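Local atomic coordinates of putative Oleoyl-[acyl-carrier protein] thioesterase (PDB entry 2OWN), a protein that probably hydrolyses the thioester of oleoyl-acyl carrier protein and related acyl-ACPs, releasing the free fatty acid. Residues Thr32-Ile37 / Arg74-Asp79; Glu54-Gln57 / Gly62-Val65. One frame throughout, in Å; residues are numbered along the deposited sequence.

Contact 1 (Thr32-Ile37 / Arg74-Asp79)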
loop_
_atom_site.group_PDB
_atom_site.type_symbol
_atom_site.label_atom_id
_atom_site.label_comp_id
_atom_site.label_asym_id
_atom_site.label_seq_id
_atom_site.Cartn_x
_atom_site.Cartn_y
_atom_site.Cartn_z
ATOM N N THR B 32 -0.644 8.810 -1.266
ATOM C CA THR B 32 -1.574 7.657 -1.296
ATOM C C THR B 32 -2.002 7.361 0.156
ATOM O O THR B 32 -3.203 7.347 0.432
ATOM C CB THR B 32 -0.947 6.430 -1.969
ATOM O OG1 THR B 32 -0.467 6.809 -3.268
ATOM C CG2 THR B 32 -1.954 5.283 -2.099
ATOM N N THR B 33 -1.017 7.235 1.059
ATOM C CA THR B 33 -1.269 7.016 2.511
ATOM C C THR B 33 -2.066 8.153 3.168
ATOM O O THR B 33 -2.959 7.870 3.959
ATOM C CB THR B 33 0.032 6.795 3.307
ATOM O OG1 THR B 33 0.595 5.561 2.881
ATOM C CG2 THR B 33 -0.196 6.754 4.868
ATOM N N LEU B 34 -1.729 9.408 2.825
ATOM C CA LEU B 34 -2.396 10.614 3.377
ATOM C C LEU B 34 -3.898 10.581 3.082
ATOM O O LEU B 34 -4.698 10.752 4.008
ATOM C CB LEU B 34 -1.781 11.918 2.852
ATOM C CG LEU B 34 -2.216 13.215 3.547
ATOM C CD1 LEU B 34 -1.699 13.229 4.979
ATOM C CD2 LEU B 34 -1.707 14.425 2.800
ATOM N N ILE B 35 -4.259 10.322 1.817
ATOM C CA ILE B 35 -5.685 10.184 1.404
ATOM C C ILE B 35 -6.298 8.914 2.019
ATOM O O ILE B 35 -7.454 8.962 2.465
ATOM C CB ILE B 35 -5.868 10.222 -0.146
ATOM C CG1 ILE B 35 -5.427 11.579 -0.705
ATOM C CG2 ILE B 35 -7.312 9.948 -0.568
ATOM C CD1 ILE B 35 -6.182 12.802 -0.187
ATOM N N ASP B 36 -5.539 7.804 2.027
ATOM C CA ASP B 36 -5.985 6.521 2.644
ATOM C C ASP B 36 -6.478 6.674 4.101
ATOM O O ASP B 36 -7.591 6.229 4.429
ATOM C CB ASP B 36 -4.887 5.425 2.606
ATOM C CG ASP B 36 -4.737 4.705 1.263
ATOM O OD1 ASP B 36 -5.651 4.681 0.410
ATOM O OD2 ASP B 36 -3.659 4.077 1.105
ATOM N N ILE B 37 -5.661 7.335 4.928
ATOM C CA ILE B 37 -5.985 7.566 6.365
ATOM C C ILE B 37 -7.084 8.626 6.569
ATOM O O ILE B 37 -7.821 8.531 7.544
ATOM C CB ILE B 37 -4.713 7.812 7.259
ATOM C CG1 ILE B 37 -4.030 9.167 6.988
ATOM C CG2 ILE B 37 -3.743 6.609 7.110
ATOM C CD1 ILE B 37 -2.720 9.369 7.762
ATOM N N ARG B 74 3.900 19.385 6.956
ATOM C CA ARG B 74 4.892 18.293 6.822
ATOM C C ARG B 74 4.156 16.957 6.760
ATOM O O ARG B 74 3.113 16.815 7.407
ATOM C CB ARG B 74 5.978 18.263 7.907
ATOM C CG ARG B 74 5.588 17.803 9.311
ATOM C CD ARG B 74 6.818 17.646 10.145
ATOM N NE ARG B 74 6.485 17.128 11.465
ATOM C CZ ARG B 74 6.313 15.843 11.801
ATOM N NH1 ARG B 74 6.387 14.843 10.905
ATOM N NH2 ARG B 74 6.021 15.555 13.077
HETATM N N MSE B 75 4.702 16.000 6.010
HETATM C CA MSE B 75 4.100 14.671 5.892
HETATM C C MSE B 75 4.398 13.861 7.150
HETATM O O MSE B 75 5.456 14.083 7.769
HETATM C CB MSE B 75 4.597 13.908 4.653
HETATM C CG MSE B 75 4.202 14.579 3.349
HETATM SE SE MSE B 75 2.266 14.570 3.087
HETATM C CE MSE B 75 2.019 12.768 2.430
ATOM N N PRO B 76 3.446 12.990 7.582
ATOM C CA PRO B 76 3.725 12.124 8.725
ATOM C C PRO B 76 4.966 11.217 8.488
ATOM O O PRO B 76 5.200 10.780 7.354
ATOM C CB PRO B 76 2.450 11.289 8.836
ATOM C CG PRO B 76 1.411 12.136 8.296
ATOM C CD PRO B 76 2.046 12.797 7.136
ATOM N N ARG B 77 5.760 11.025 9.536
ATOM C CA ARG B 77 6.985 10.211 9.510
ATOM C C ARG B 77 6.669 8.765 9.880
ATOM O O ARG B 77 5.642 8.504 10.528
ATOM C CB ARG B 77 7.991 10.764 10.531
ATOM C CG ARG B 77 8.512 12.179 10.235
ATOM C CD ARG B 77 8.986 12.902 11.509
ATOM N NE ARG B 77 9.928 12.138 12.334
ATOM C CZ ARG B 77 10.372 12.494 13.555
ATOM N NH1 ARG B 77 9.974 13.631 14.168
ATOM N NH2 ARG B 77 11.232 11.681 14.193
ATOM N N GLN B 78 7.562 7.841 9.486
ATOM C CA GLN B 78 7.454 6.402 9.832
ATOM C C GLN B 78 7.443 6.270 11.367
ATOM O O GLN B 78 8.223 6.941 12.049
ATOM C CB GLN B 78 8.624 5.585 9.273
ATOM C CG GLN B 78 8.601 4.079 9.569
ATOM C CD GLN B 78 9.882 3.369 9.160
ATOM O OE1 GLN B 78 10.543 3.762 8.216
ATOM N NE2 GLN B 78 10.229 2.319 9.881
ATOM N N ASP B 79 6.531 5.431 11.866
ATOM C CA ASP B 79 6.302 5.152 13.306
ATOM C C ASP B 79 5.711 6.306 14.143
ATOM O O ASP B 79 5.617 6.183 15.374
ATOM C CB ASP B 79 7.571 4.542 13.967
ATOM C CG ASP B 79 8.062 3.291 13.252
ATOM O OD1 ASP B 79 7.267 2.641 12.556
ATOM O OD2 ASP B 79 9.258 2.966 13.359
#
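L34, on the helix 31-48, meets selenomethionine M75 and P76 of the loop that leaves strand 61-72, and these three residues supply most of the 136 Å² buried here. L34 buries 54 Å² of its surface, M75 40 Å² and P76 28 Å². The methyl CE of M75 comes to rest 3.9 Å from L34 CB, close to the helix backbone, while SE lies 4.0 Å from L34 CD2; the two side chains lie at a slant to each other. The M75 chain folds at both chi2 (-66°) and chi3 (-80°), and this hooked shape brings its end to the helix although its CB does not point there. The other branch of the leucine serves the proline: L34 CD1 stands 4.3 Å from P76 CD. CG of L34 is anti to the backbone N (chi1 -169°), which carries the isopropyl fork out from the helix toward the loop. The setting is the N-terminal hotdog domain of an acyl-ACP thioesterase, in which the long helix is wrapped by a curved antiparallel sheet. L34 also packs on I70 of strand 61-72 and A111 of strand 109-121, and P76 on L110 and V82, so the loop residues extend the apolar bed that the strands offer the helix. I37, one helical turn further along, approaches P76 more loosely, with its CD1 5.0 Å from P76 CG. On another side of the helix the second subunit closes in, where the carbonyl O of D36 is hydrogen-bonded to Y20 OH of that chain.

Contact 2 (Glu54-Gln57 / Gly62-Val65)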
loop_
_atom_site.group_PDB
_atom_site.type_symbol
_atom_site.label_atom_id
_atom_site.label_comp_id
_atom_site.label_asym_id
_atom_site.label_seq_id
_atom_site.Cartn_x
_atom_site.Cartn_y
_atom_site.Cartn_z
ATOM N N GLU B 54 -23.244 -0.364 2.796
ATOM C CA GLU B 54 -24.419 -1.180 2.436
ATOM C C GLU B 54 -25.721 -0.366 2.431
ATOM O O GLU B 54 -26.462 -0.423 1.437
ATOM C CB GLU B 54 -24.583 -2.388 3.375
HETATM N N MSE B 55 -25.978 0.391 3.513
HETATM C CA MSE B 55 -27.224 1.208 3.639
HETATM C C MSE B 55 -27.248 2.424 2.695
HETATM O O MSE B 55 -28.342 2.854 2.326
HETATM C CB MSE B 55 -27.541 1.593 5.107
HETATM C CG MSE B 55 -26.832 2.790 5.750
HETATM SE SE MSE B 55 -27.637 4.573 5.429
HETATM C CE MSE B 55 -29.360 4.291 6.292
ATOM N N VAL B 56 -26.081 3.000 2.359
ATOM C CA VAL B 56 -25.989 4.126 1.385
ATOM C C VAL B 56 -26.333 3.558 -0.011
ATOM O O VAL B 56 -27.154 4.152 -0.725
ATOM C CB VAL B 56 -24.615 4.863 1.414
ATOM C CG1 VAL B 56 -24.521 5.930 0.322
ATOM C CG2 VAL B 56 -24.393 5.507 2.767
ATOM N N GLN B 57 -25.716 2.420 -0.367
ATOM C CA GLN B 57 -25.993 1.712 -1.642
ATOM C C GLN B 57 -27.424 1.114 -1.739
ATOM O O GLN B 57 -27.882 0.878 -2.865
ATOM C CB GLN B 57 -24.906 0.672 -1.975
ATOM C CG GLN B 57 -23.564 1.335 -2.339
ATOM C CD GLN B 57 -22.467 0.359 -2.746
ATOM O OE1 GLN B 57 -22.485 -0.823 -2.392
ATOM N NE2 GLN B 57 -21.487 0.867 -3.486
ATOM N N GLY B 62 -24.384 6.555 -4.175
ATOM C CA GLY B 62 -23.054 6.427 -3.544
ATOM C C GLY B 62 -22.243 7.709 -3.636
ATOM O O GLY B 62 -22.349 8.420 -4.644
ATOM N N TRP B 63 -21.448 7.998 -2.594
ATOM C CA TRP B 63 -20.594 9.197 -2.549
ATOM C C TRP B 63 -19.399 9.026 -3.499
ATOM O O TRP B 63 -18.768 7.961 -3.512
ATOM C CB TRP B 63 -20.088 9.509 -1.136
ATOM C CG TRP B 63 -21.142 9.932 -0.172
ATOM C CD1 TRP B 63 -21.708 9.180 0.814
ATOM C CD2 TRP B 63 -21.762 11.218 -0.108
ATOM N NE1 TRP B 63 -22.637 9.920 1.506
ATOM C CE2 TRP B 63 -22.699 11.177 0.963
ATOM C CE3 TRP B 63 -21.619 12.412 -0.850
ATOM C CZ2 TRP B 63 -23.504 12.295 1.317
ATOM C CZ3 TRP B 63 -22.417 13.542 -0.502
ATOM C CH2 TRP B 63 -23.351 13.465 0.577
ATOM N N VAL B 64 -19.138 10.064 -4.302
ATOM C CA VAL B 64 -18.040 10.112 -5.282
ATOM C C VAL B 64 -17.316 11.448 -5.114
ATOM O O VAL B 64 -17.932 12.488 -5.353
ATOM C CB VAL B 64 -18.598 9.969 -6.734
ATOM C CG1 VAL B 64 -17.495 10.114 -7.803
ATOM C CG2 VAL B 64 -19.322 8.635 -6.899
ATOM N N VAL B 65 -16.045 11.416 -4.673
ATOM C CA VAL B 65 -15.239 12.646 -4.489
ATOM C C VAL B 65 -14.848 13.184 -5.877
ATOM O O VAL B 65 -14.336 12.431 -6.718
ATOM C CB VAL B 65 -13.972 12.492 -3.557
ATOM C CG1 VAL B 65 -12.943 11.507 -4.093
ATOM C CG2 VAL B 65 -13.319 13.858 -3.297
#
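V56 of the short helix 53-58 reaches G62 and W63 at the start of strand 61-72, and its side chain does so almost entirely through one methyl. CB points toward the strand but stays 5.2 Å from W63 CD1, its role being to aim the two branches. CG1, anti to the backbone N (chi1 175°), goes furthest. Its nearest atom across the contact is the alpha carbon of G62, with V56 CG1 and G62 CA 4.2 Å apart, and because G62 has no side chain the methyl faces bare backbone. The same V56 CG1 is 4.3 Å from W63 CD1, on the pyrrole part of the indole, and 4.6 Å from W63 NE1. CG2, the other branch, lies beside the backbone N and approaches the indole more loosely, with V56 CG2 4.9 Å from W63 NE1. In the N-terminal hotdog domain this turn of helix follows the long helix 31-48 and leads through a two-residue link into strand 61-72, so V56 packs the end of the connection against the strand it feeds. The start of that strand is paired with strand 109-121 through backbone hydrogen bonds of G62 with M120 and V64 with V118. W63 packs further on W117 and M119 of the same neighbour and on V135 of a loop. A bound molecule of unknown identity lies about 3 Å from the W63 side chain at its nearest atoms; its origin is unclear and it may be a crystallisation additive, but its place beside the indole may hint at a pocket.

Both contacts belong to the N-terminal hotdog domain and seat a helix on elements at the two ends of strand 61-72: contact 2 at its start, contact 1 in the loop just after it. Contact 1 is fully buried, its centre about 12 Å from that of the chain, and packs longer side chains, branched and selenium-bearing, against each other beside the subunit interface. Contact 2 is farther out, about 17 Å from the chain centre, only partly buried and untouched by the second subunit; there the packing is partly on glycine backbone. Each is apolar across its segments. Their centres are 25 Å apart, and helices 31-48 and 53-58 are consecutive in the chain.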